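Local atomic coordinates of cryptochrome DASH, chloroplastic/mitochondrial (Arabidopsis thaliana, PDB entry 2J4D), a protein that repairs cyclobutane pyrimidine dimers in single-stranded DNA, binding FAD and a methenyltetrahydrofolate light antenna, and may also act as a blue-light photoreceptor. Residues 414-417 with 418-422; 88-91 with 92-96; 407-410 with 411-415. One frame throughout, in Å; residues are numbered along the deposited sequence.

Contact 1: residues 414-417 with 418-422; sequences EWFE and TCLLD. With FAD (flavin-adenine dinucleotide), chain C.
L420 lies against F416 one helical turn on, and its side chain leads from the last turn of helix 409-419 to the flavin. Its CB sits 3.4 Å from the carbonyl O of F416, and CG keeps close to the same oxygen. With CG anti to the carbonyl carbon (chi1 -69°), the CD1 branch drops between two flat groups: it meets CD2 of F416 at 3.7 Å, oblique to that ring, and O4 of FAD at 3.5 Å. A branched aliphatic residue suits this place because one methyl can fill the angle between phenyl ring and isoalloxazine without asking for a polar partner. F416 itself offers its edge to the flavin, CD2 lying 3.7 Å from C6 of FAD.

The N-H groups of T418, C419 and L420 bond to the carbonyls of E414, W415 and F416, and these final i to i+4 bonds straighten from T418 (144°) to L420 (171°). L420 then leaves helical geometry, and the turned chain presents the carbonyl O of D422 to N3 of FAD in a bent 2.8 Å hydrogen bond, the oxygen standing out of the flavin plane.

On another side of the helix, SG of C419 rests over one face of the W415 indole, 3.3 Å from CE2 and displaced toward the rim. This sulfur-aromatic contact suits cysteine, whose compact, polarisable thiol can settle on an aromatic face.

E417 turns to the antenna instead: OE1 hydrogen-bonds to a ring nitrogen of the folate and to OH of Y429, while OE2 forms a salt bridge with K89. Around the contact, helix 374-386 packs through L383 on F416, C419 and L420, helix 360-367 touches W415 and F416, and helix 425-436 brings N428 against F416 and L420.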
loop_
_atom_site.group_PDB
_atom_site.type_symbol
_atom_site.label_atom_id
_atom_site.label_comp_id
_atom_site.label_asym_id
_atom_site.label_seq_id
_atom_site.Cartn_x
_atom_site.Cartn_y
_atom_site.Cartn_z
ATOM N N GLU A 414 10.444 -9.120 5.694
ATOM C CA GLU A 414 10.558 -8.067 6.700
ATOM C C GLU A 414 11.346 -6.873 6.186
ATOM O O GLU A 414 11.086 -5.728 6.588
ATOM C CB GLU A 414 11.175 -8.605 8.006
ATOM C CG GLU A 414 10.156 -9.395 8.848
ATOM C CD GLU A 414 10.616 -9.719 10.264
ATOM O OE1 GLU A 414 11.655 -9.196 10.716
ATOM O OE2 GLU A 414 9.907 -10.498 10.935
ATOM N N TRP A 415 12.305 -7.125 5.298
ATOM C CA TRP A 415 13.078 -6.026 4.732
ATOM C C TRP A 415 12.168 -5.223 3.803
ATOM O O TRP A 415 12.252 -3.994 3.748
ATOM C CB TRP A 415 14.303 -6.534 3.964
ATOM C CG TRP A 415 15.143 -5.387 3.452
ATOM C CD1 TRP A 415 15.436 -5.101 2.149
ATOM C CD2 TRP A 415 15.749 -4.350 4.237
ATOM N NE1 TRP A 415 16.188 -3.946 2.073
ATOM C CE2 TRP A 415 16.394 -3.466 3.339
ATOM C CE3 TRP A 415 15.808 -4.079 5.610
ATOM C CZ2 TRP A 415 17.091 -2.330 3.769
ATOM C CZ3 TRP A 415 16.501 -2.945 6.040
ATOM C CH2 TRP A 415 17.133 -2.087 5.119
ATOM N N PHE A 416 11.289 -5.915 3.078
ATOM C CA PHE A 416 10.341 -5.233 2.200
ATOM C C PHE A 416 9.397 -4.439 3.120
ATOM O O PHE A 416 9.020 -3.304 2.822
ATOM C CB PHE A 416 9.542 -6.248 1.371
ATOM C CG PHE A 416 10.125 -6.539 0.008
ATOM C CD1 PHE A 416 11.505 -6.586 -0.193
ATOM C CD2 PHE A 416 9.282 -6.821 -1.070
ATOM C CE1 PHE A 416 12.038 -6.912 -1.447
ATOM C CE2 PHE A 416 9.799 -7.148 -2.327
ATOM C CZ PHE A 416 11.186 -7.196 -2.516
ATOM N N GLU A 417 9.047 -5.026 4.260
ATOM C CA GLU A 417 8.166 -4.343 5.207
ATOM C C GLU A 417 8.797 -3.032 5.687
ATOM O O GLU A 417 8.119 -2.014 5.847
ATOM C CB GLU A 417 7.848 -5.240 6.408
ATOM C CG GLU A 417 7.083 -4.484 7.513
ATOM C CD GLU A 417 6.445 -5.388 8.553
ATOM O OE1 GLU A 417 6.715 -6.613 8.552
ATOM O OE2 GLU A 417 5.668 -4.861 9.377
ATOM N N THR A 418 10.103 -3.048 5.905
ATOM C CA THR A 418 10.779 -1.839 6.337
ATOM C C THR A 418 10.807 -0.774 5.243
ATOM O O THR A 418 10.491 0.394 5.484
ATOM C CB THR A 418 12.253 -2.119 6.719
ATOM O OG1 THR A 418 12.307 -2.981 7.860
ATOM C CG2 THR A 418 12.966 -0.822 7.039
ATOM N N CYS A 419 11.173 -1.196 4.035
ATOM C CA CYS A 419 11.370 -0.283 2.908
ATOM C C CYS A 419 10.246 0.200 2.005
ATOM O O CYS A 419 10.280 1.349 1.561
ATOM C CB CYS A 419 12.460 -0.848 1.987
ATOM S SG CYS A 419 14.055 -1.165 2.762
ATOM N N LEU A 420 9.270 -0.656 1.720
ATOM C CA LEU A 420 8.195 -0.307 0.798
ATOM C C LEU A 420 7.217 0.785 1.176
ATOM O O LEU A 420 6.580 0.717 2.217
ATOM C CB LEU A 420 7.375 -1.550 0.455
ATOM C CG LEU A 420 8.071 -2.616 -0.388
ATOM C CD1 LEU A 420 7.197 -3.868 -0.440
ATOM C CD2 LEU A 420 8.320 -2.071 -1.794
ATOM N N LEU A 421 7.083 1.786 0.308
ATOM C CA LEU A 421 6.109 2.842 0.548
ATOM C C LEU A 421 4.727 2.186 0.535
ATOM O O LEU A 421 3.844 2.568 1.300
ATOM C CB LEU A 421 6.144 3.890 -0.565
ATOM C CG LEU A 421 7.448 4.661 -0.777
ATOM C CD1 LEU A 421 7.212 5.748 -1.809
ATOM C CD2 LEU A 421 7.907 5.272 0.529
ATOM N N ASP A 422 4.550 1.195 -0.340
ATOM C CA ASP A 422 3.265 0.518 -0.455
ATOM C C ASP A 422 3.110 -0.703 0.426
ATOM O O ASP A 422 2.205 -1.516 0.212
ATOM C CB ASP A 422 2.975 0.117 -1.915
ATOM C CG ASP A 422 4.030 -0.816 -2.511
ATOM O OD1 ASP A 422 4.604 -1.656 -1.781
ATOM O OD2 ASP A 422 4.265 -0.726 -3.738
HETATM P PA FAD C . 0.361 -2.115 -11.303
HETATM O O1A FAD C . 0.071 -0.782 -11.869
HETATM O O2A FAD C . 0.891 -3.188 -12.176
HETATM O O5B FAD C . -0.953 -2.703 -10.585
HETATM C C5B FAD C . -2.029 -1.825 -10.184
HETATM C C4B FAD C . -2.402 -2.158 -8.735
HETATM O O4B FAD C . -2.787 -3.531 -8.672
HETATM C C3B FAD C . -1.271 -2.006 -7.725
HETATM O O3B FAD C . -1.070 -0.660 -7.327
HETATM C C2B FAD C . -1.731 -2.927 -6.637
HETATM O O2B FAD C . -2.590 -2.343 -5.683
HETATM C C1B FAD C . -2.372 -4.090 -7.415
HETATM N N9A FAD C . -1.480 -5.238 -7.684
HETATM C C8A FAD C . -0.759 -5.498 -8.833
HETATM N N7A FAD C . -0.061 -6.623 -8.753
HETATM C C5A FAD C . -0.342 -7.122 -7.500
HETATM C C6A FAD C . 0.099 -8.282 -6.820
HETATM N N6A FAD C . 0.921 -9.188 -7.335
HETATM N N1A FAD C . -0.378 -8.486 -5.536
HETATM C C2A FAD C . -1.231 -7.574 -4.963
HETATM N N3A FAD C . -1.690 -6.446 -5.557
HETATM C C4A FAD C . -1.208 -6.259 -6.816
HETATM N N1 FAD C . 1.992 -4.747 -3.405
HETATM C C2 FAD C . 1.548 -3.901 -2.411
HETATM O O2 FAD C . 0.612 -3.146 -2.600
HETATM N N3 FAD C . 2.205 -3.929 -1.171
HETATM C C4 FAD C . 3.284 -4.760 -0.879
HETATM O O4 FAD C . 3.826 -4.735 0.241
HETATM C C4X FAD C . 3.735 -5.625 -1.905
HETATM N N5 FAD C . 4.817 -6.495 -1.702
HETATM C C5X FAD C . 5.182 -7.424 -2.679
HETATM C C6 FAD C . 6.182 -8.372 -2.425
HETATM C C7 FAD C . 6.578 -9.326 -3.392
HETATM C C7M FAD C . 7.660 -10.323 -3.054
HETATM C C8 FAD C . 5.923 -9.312 -4.676
HETATM C C8M FAD C . 6.282 -10.297 -5.778
HETATM C C9 FAD C . 4.915 -8.364 -4.942
HETATM C C9A FAD C . 4.523 -7.406 -3.960
HETATM N N10 FAD C . 3.508 -6.433 -4.202
HETATM C C10 FAD C . 3.062 -5.589 -3.162
HETATM C "C1'" FAD C . 2.630 -6.551 -5.412
HETATM C "C2'" FAD C . 3.063 -5.762 -6.664
HETATM O "O2'" FAD C . 4.420 -6.042 -6.961
HETATM C "C3'" FAD C . 2.886 -4.265 -6.421
HETATM O "O3'" FAD C . 1.527 -3.967 -6.047
HETATM C "C4'" FAD C . 3.189 -3.377 -7.641
HETATM O "O4'" FAD C . 4.553 -3.528 -8.040
HETATM C "C5'" FAD C . 2.915 -1.924 -7.276
HETATM O "O5'" FAD C . 3.167 -1.081 -8.403
HETATM P P FAD C . 2.082 -0.577 -9.431
HETATM O O1P FAD C . 1.119 0.195 -8.629
HETATM O O2P FAD C . 2.762 0.196 -10.506
HETATM O O3P FAD C . 1.472 -1.847 -10.164
#

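Contact 2: residues 88-91 with 92-96; sequences PKTG and ALRGG. With MHF (5,10-methenyl-6,7,8-trihydrofolic acid), chain D.
A trans first torsion (chi1 -177°) and a bend at chi3 (71°) fold the guanidinium of R94 back over the loop that leads into its own helix. T90, its CG2 turned away from the backbone N, holds OG1 on the side of that loop where the arginine arrives, and the two side chains cross at about a right angle. Their polar ends meet through water: the water donates to OG1 of T90 and accepts from NE of R94 at 3.0 Å, lying in the guanidinium plane at its edge. NH2 of R94 also approaches the carbonyl O of K89, at 3.0 Å and near that plane, and passes CA of T90 at 3.5 Å. Threonine suits its place by serving two ends at once, since OG1 also bonds to the carbonyl of L78 while its methyl CG2 packs 3.8 Å from the backbone N of G95.

G91 is the N-cap residue. Its carbonyl O takes the N-H of G95 at 2.9 Å, almost in line with the C=O bond, and so starts the helical ladder. G95 suits the place: a CB there would point at this loop, close to O of G91 and to CG2 of T90.

K89 reaches out the other way, bent at chi2, and brings NZ to 3.5 Å from N8 of the folate. Besides its bridge to E417, a second salt bridge, to E148, holds the ammonium, so a long, flexible cationic chain fits between two carboxylates beside the pterin.

The loop follows strand 67-74 of the parallel sheet and enters helix 92-111 in the alpha/beta domain. Across the domain boundary, NH1 of R94 bonds to the carbonyls of E417 and L420, at the C-terminal end of helix 409-419, and G91 pairs with T418 through the backbone.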
loop_
_atom_site.group_PDB
_atom_site.type_symbol
_atom_site.label_atom_id
_atom_site.label_comp_id
_atom_site.label_asym_id
_atom_site.label_seq_id
_atom_site.Cartn_x
_atom_site.Cartn_y
_atom_site.Cartn_z
ATOM N N PRO A 88 13.786 -1.870 11.187
ATOM C CA PRO A 88 12.847 -0.809 11.595
ATOM C C PRO A 88 11.420 -1.177 11.147
ATOM O O PRO A 88 11.228 -1.631 10.018
ATOM C CB PRO A 88 13.371 0.419 10.862
ATOM C CG PRO A 88 14.852 0.133 10.731
ATOM C CD PRO A 88 14.883 -1.324 10.368
ATOM N N LYS A 89 10.429 -0.988 12.019
ATOM C CA LYS A 89 9.048 -1.329 11.673
ATOM C C LYS A 89 8.592 -0.481 10.484
ATOM O O LYS A 89 7.932 -0.975 9.566
ATOM C CB LYS A 89 8.132 -1.122 12.884
ATOM C CG LYS A 89 6.666 -1.497 12.654
ATOM C CD LYS A 89 6.476 -2.987 12.338
ATOM C CE LYS A 89 4.983 -3.355 12.356
ATOM N NZ LYS A 89 4.716 -4.772 11.941
ATOM N N THR A 90 8.954 0.798 10.513
ATOM C CA THR A 90 8.638 1.719 9.433
ATOM C C THR A 90 9.917 2.468 9.038
ATOM O O THR A 90 10.464 3.254 9.817
ATOM C CB THR A 90 7.567 2.749 9.838
ATOM O OG1 THR A 90 6.329 2.078 10.103
ATOM C CG2 THR A 90 7.352 3.757 8.714
ATOM N N GLY A 91 10.394 2.204 7.828
ATOM C CA GLY A 91 11.593 2.864 7.345
ATOM C C GLY A 91 11.348 4.343 7.097
ATOM O O GLY A 91 10.200 4.795 6.998
ATOM N N ALA A 92 12.438 5.089 6.976
ATOM C CA ALA A 92 12.391 6.533 6.770
ATOM C C ALA A 92 11.577 6.991 5.563
ATOM O O ALA A 92 10.822 7.961 5.660
ATOM C CB ALA A 92 13.817 7.082 6.673
ATOM N N LEU A 93 11.719 6.311 4.429
ATOM C CA LEU A 93 10.976 6.739 3.249
ATOM C C LEU A 93 9.464 6.581 3.406
ATOM O O LEU A 93 8.718 7.486 3.039
ATOM C CB LEU A 93 11.472 6.012 1.993
ATOM C CG LEU A 93 12.931 6.301 1.592
ATOM C CD1 LEU A 93 13.282 5.487 0.370
ATOM C CD2 LEU A 93 13.130 7.780 1.310
ATOM N N ARG A 94 8.993 5.457 3.944
ATOM C CA ARG A 94 7.547 5.321 4.117
ATOM C C ARG A 94 7.090 6.283 5.206
ATOM O O ARG A 94 5.992 6.833 5.144
ATOM C CB ARG A 94 7.127 3.884 4.478
ATOM C CG ARG A 94 5.595 3.761 4.585
ATOM C CD ARG A 94 5.066 2.317 4.586
ATOM N NE ARG A 94 5.376 1.605 5.825
ATOM C CZ ARG A 94 6.339 0.694 5.947
ATOM N NH1 ARG A 94 7.095 0.380 4.900
ATOM N NH2 ARG A 94 6.535 0.080 7.114
ATOM N N GLY A 95 7.934 6.492 6.208
ATOM C CA GLY A 95 7.579 7.433 7.251
ATOM C C GLY A 95 7.387 8.823 6.662
ATOM O O GLY A 95 6.453 9.539 7.015
ATOM N N GLY A 96 8.280 9.215 5.762
ATOM C CA GLY A 96 8.163 10.522 5.138
ATOM C C GLY A 96 6.885 10.626 4.315
ATOM O O GLY A 96 6.212 11.657 4.314
HETATM N N1 MHF D . 2.379 -6.117 9.628
HETATM C C2 MHF D . 1.077 -5.727 9.847
HETATM N NA2 MHF D . 0.624 -4.577 9.271
HETATM N N3 MHF D . 0.249 -6.453 10.617
HETATM C C4 MHF D . 0.672 -7.598 11.233
HETATM O O4 MHF D . -0.103 -8.248 11.947
HETATM C C4A MHF D . 2.020 -8.025 11.046
HETATM N N5 MHF D . 2.579 -9.170 11.669
HETATM C C6 MHF D . 4.065 -9.393 11.737
HETATM C C7 MHF D . 4.617 -9.095 10.325
HETATM N N8 MHF D . 4.195 -7.690 10.009
HETATM C C8A MHF D . 2.873 -7.268 10.218
HETATM C C9 MHF D . 4.262 -10.849 12.245
HETATM N N10 MHF D . 2.875 -11.375 12.272
HETATM C C11 MHF D . 2.001 -10.218 12.513
HETATM C C12 MHF D . 2.127 -14.547 15.076
HETATM C C13 MHF D . 3.208 -14.614 14.145
HETATM C C14 MHF D . 3.454 -13.565 13.260
HETATM C C15 MHF D . 2.636 -12.404 13.265
HETATM C C16 MHF D . 1.552 -12.325 14.226
HETATM C C17 MHF D . 1.306 -13.385 15.122
HETATM C C MHF D . 1.869 -15.711 15.965
HETATM O O MHF D . 2.588 -16.699 15.874
HETATM N N MHF D . 0.848 -15.704 16.851
HETATM C CA MHF D . 0.601 -16.877 17.691
HETATM C CB MHF D . -0.061 -16.467 19.005
HETATM C CG MHF D . 0.756 -15.510 19.836
HETATM C CD MHF D . 2.116 -16.074 20.185
HETATM O OE1 MHF D . 2.170 -17.024 20.994
HETATM O OE2 MHF D . 3.126 -15.578 19.635
HETATM C CT MHF D . -0.305 -17.869 16.956
HETATM O O1 MHF D . -0.921 -17.475 15.943
HETATM O O2 MHF D . -0.399 -19.032 17.400
HETATM O O HOH W 1 4.349 1.566 8.622
#

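Contact 3: residues 407-410 with 411-415; sequences LDWR and MGAEW
Helix 409-419 starts from an N-cap, D408: its carboxylate receives the backbone N-H of R410, while its carbonyl O takes the N-H of M411 at 3.0 Å from well above the carbonyl plane. The first torsion of D408 (chi1 -179°) carries the carboxylate over the start of the helix, where OD1 meets R410 N at 3.0 Å. The guanidinium of R410 comes in side-on and nearly coplanar with it, NE to OD1 and NH2 to OD2 (2.7 Å), each on a syn lone pair. OD1 therefore serves two donors from the same residue.

The rest of R410 does other work: the guanidinium makes a cation-pi contact with F84, and CG lies 3.5 Å above one face of the W409 indole. That indole reaches the next turn too, CZ3 touching CB of A413 at 3.8 Å; a methyl suits a spot where helix 425-436 also crowds in with Y429. M411 lays its CG near CB of D408, and its thioether end turns to helix 360-367. Further on, A413 and E414 send their N-H to the carbonyls of W409 and R410.

An alanine in place of D408 would probably leave the N-H of R410 uncapped and its guanidinium without its charge partner, held mainly by F84 and less fixed in rotation.

Because the carboxylate lies at the positive end of the helix dipole and also faces an arginine, its negative charge is probably well stabilised. Q358 adds a further bond to OD2, which would further spread the charge of this buried acid.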
loop_
_atom_site.group_PDB
_atom_site.type_symbol
_atom_site.label_atom_id
_atom_site.label_comp_id
_atom_site.label_asym_id
_atom_site.label_seq_id
_atom_site.Cartn_x
_atom_site.Cartn_y
_atom_site.Cartn_z
ATOM N N LEU A 407 17.883 -18.480 1.775
ATOM C CA LEU A 407 17.537 -17.818 3.034
ATOM C C LEU A 407 16.079 -17.903 3.465
ATOM O O LEU A 407 15.176 -18.044 2.643
ATOM C CB LEU A 407 17.937 -16.339 2.980
ATOM C CG LEU A 407 19.433 -16.041 2.854
ATOM C CD1 LEU A 407 19.651 -14.544 2.710
ATOM C CD2 LEU A 407 20.163 -16.574 4.077
ATOM N N ASP A 408 15.881 -17.817 4.777
ATOM C CA ASP A 408 14.562 -17.815 5.413
ATOM C C ASP A 408 13.831 -16.677 4.690
ATOM O O ASP A 408 14.255 -15.524 4.780
ATOM C CB ASP A 408 14.748 -17.474 6.901
ATOM C CG ASP A 408 13.452 -17.463 7.681
ATOM O OD1 ASP A 408 12.450 -16.895 7.191
ATOM O OD2 ASP A 408 13.443 -18.012 8.806
ATOM N N TRP A 409 12.748 -16.993 3.984
ATOM C CA TRP A 409 12.019 -15.981 3.215
ATOM C C TRP A 409 11.512 -14.775 4.002
ATOM O O TRP A 409 11.359 -13.681 3.452
ATOM C CB TRP A 409 10.846 -16.619 2.449
ATOM C CG TRP A 409 9.698 -17.126 3.301
ATOM C CD1 TRP A 409 9.533 -18.392 3.797
ATOM C CD2 TRP A 409 8.550 -16.377 3.731
ATOM N NE1 TRP A 409 8.352 -18.476 4.504
ATOM C CE2 TRP A 409 7.733 -17.254 4.481
ATOM C CE3 TRP A 409 8.136 -15.049 3.554
ATOM C CZ2 TRP A 409 6.520 -16.845 5.056
ATOM C CZ3 TRP A 409 6.927 -14.640 4.128
ATOM C CH2 TRP A 409 6.135 -15.539 4.869
ATOM N N ARG A 410 11.262 -14.959 5.290
ATOM C CA ARG A 410 10.760 -13.861 6.103
ATOM C C ARG A 410 11.805 -12.756 6.274
ATOM O O ARG A 410 11.470 -11.624 6.604
ATOM C CB ARG A 410 10.276 -14.411 7.450
ATOM C CG ARG A 410 9.159 -15.451 7.264
ATOM C CD ARG A 410 8.887 -16.236 8.520
ATOM N NE ARG A 410 10.081 -16.932 8.976
ATOM C CZ ARG A 410 10.237 -17.406 10.206
ATOM N NH1 ARG A 410 9.271 -17.259 11.104
ATOM N NH2 ARG A 410 11.363 -18.011 10.544
ATOM N N MET A 411 13.074 -13.075 6.041
ATOM C CA MET A 411 14.094 -12.049 6.154
ATOM C C MET A 411 13.838 -11.074 5.016
ATOM O O MET A 411 13.921 -9.858 5.193
ATOM C CB MET A 411 15.497 -12.647 6.030
ATOM C CG MET A 411 15.894 -13.492 7.211
ATOM S SD MET A 411 17.582 -14.082 7.058
ATOM C CE MET A 411 18.448 -12.818 7.970
ATOM N N GLY A 412 13.520 -11.618 3.846
ATOM C CA GLY A 412 13.235 -10.774 2.699
ATOM C C GLY A 412 11.911 -10.038 2.868
ATOM O O GLY A 412 11.793 -8.857 2.522
ATOM N N ALA A 413 10.914 -10.725 3.414
ATOM C CA ALA A 413 9.602 -10.115 3.624
ATOM C C ALA A 413 9.658 -8.962 4.628
ATOM O O ALA A 413 8.996 -7.933 4.430
ATOM C CB ALA A 413 8.586 -11.175 4.084
ATOM N N GLU A 414 10.444 -9.120 5.694
ATOM C CA GLU A 414 10.558 -8.067 6.700
ATOM C C GLU A 414 11.346 -6.873 6.186
ATOM O O GLU A 414 11.086 -5.728 6.588
ATOM C CB GLU A 414 11.175 -8.605 8.006
ATOM C CG GLU A 414 10.156 -9.395 8.848
ATOM C CD GLU A 414 10.616 -9.719 10.264
ATOM O OE1 GLU A 414 11.655 -9.196 10.716
ATOM O OE2 GLU A 414 9.907 -10.498 10.935
ATOM N N TRP A 415 12.305 -7.125 5.298
ATOM C CA TRP A 415 13.078 -6.026 4.732
ATOM C C TRP A 415 12.168 -5.223 3.803
ATOM O O TRP A 415 12.252 -3.994 3.748
ATOM C CB TRP A 415 14.303 -6.534 3.964
ATOM C CG TRP A 415 15.143 -5.387 3.452
ATOM C CD1 TRP A 415 15.436 -5.101 2.149
ATOM C CD2 TRP A 415 15.749 -4.350 4.237
ATOM N NE1 TRP A 415 16.188 -3.946 2.073
ATOM C CE2 TRP A 415 16.394 -3.466 3.339
ATOM C CE3 TRP A 415 15.808 -4.079 5.610
ATOM C CZ2 TRP A 415 17.091 -2.330 3.769
ATOM C CZ3 TRP A 415 16.501 -2.945 6.040
ATOM C CH2 TRP A 415 17.133 -2.087 5.119
#

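Contacts 1 and 3 both lie on helix 409-419, sharing E414 and W415, and both are buried; contact 2, on the loop into helix 92-111, is only partly so. The chemistry changes along the helix: at its N-terminal end contact 3 uses charge to cap and pair, while contact 1, at the other end, meets the flavin with F416 and L420 and with one backbone carbonyl. Contact 2 combines a water bridge and backbone carbonyls with the charge of K89 at the folate. Its centre is about 8 Å from that of contact 1, and a salt bridge and a probable hydrogen bond join the two, tying the alpha/beta domain to the FAD-binding domain. Contact 3 stays apart from contact 2.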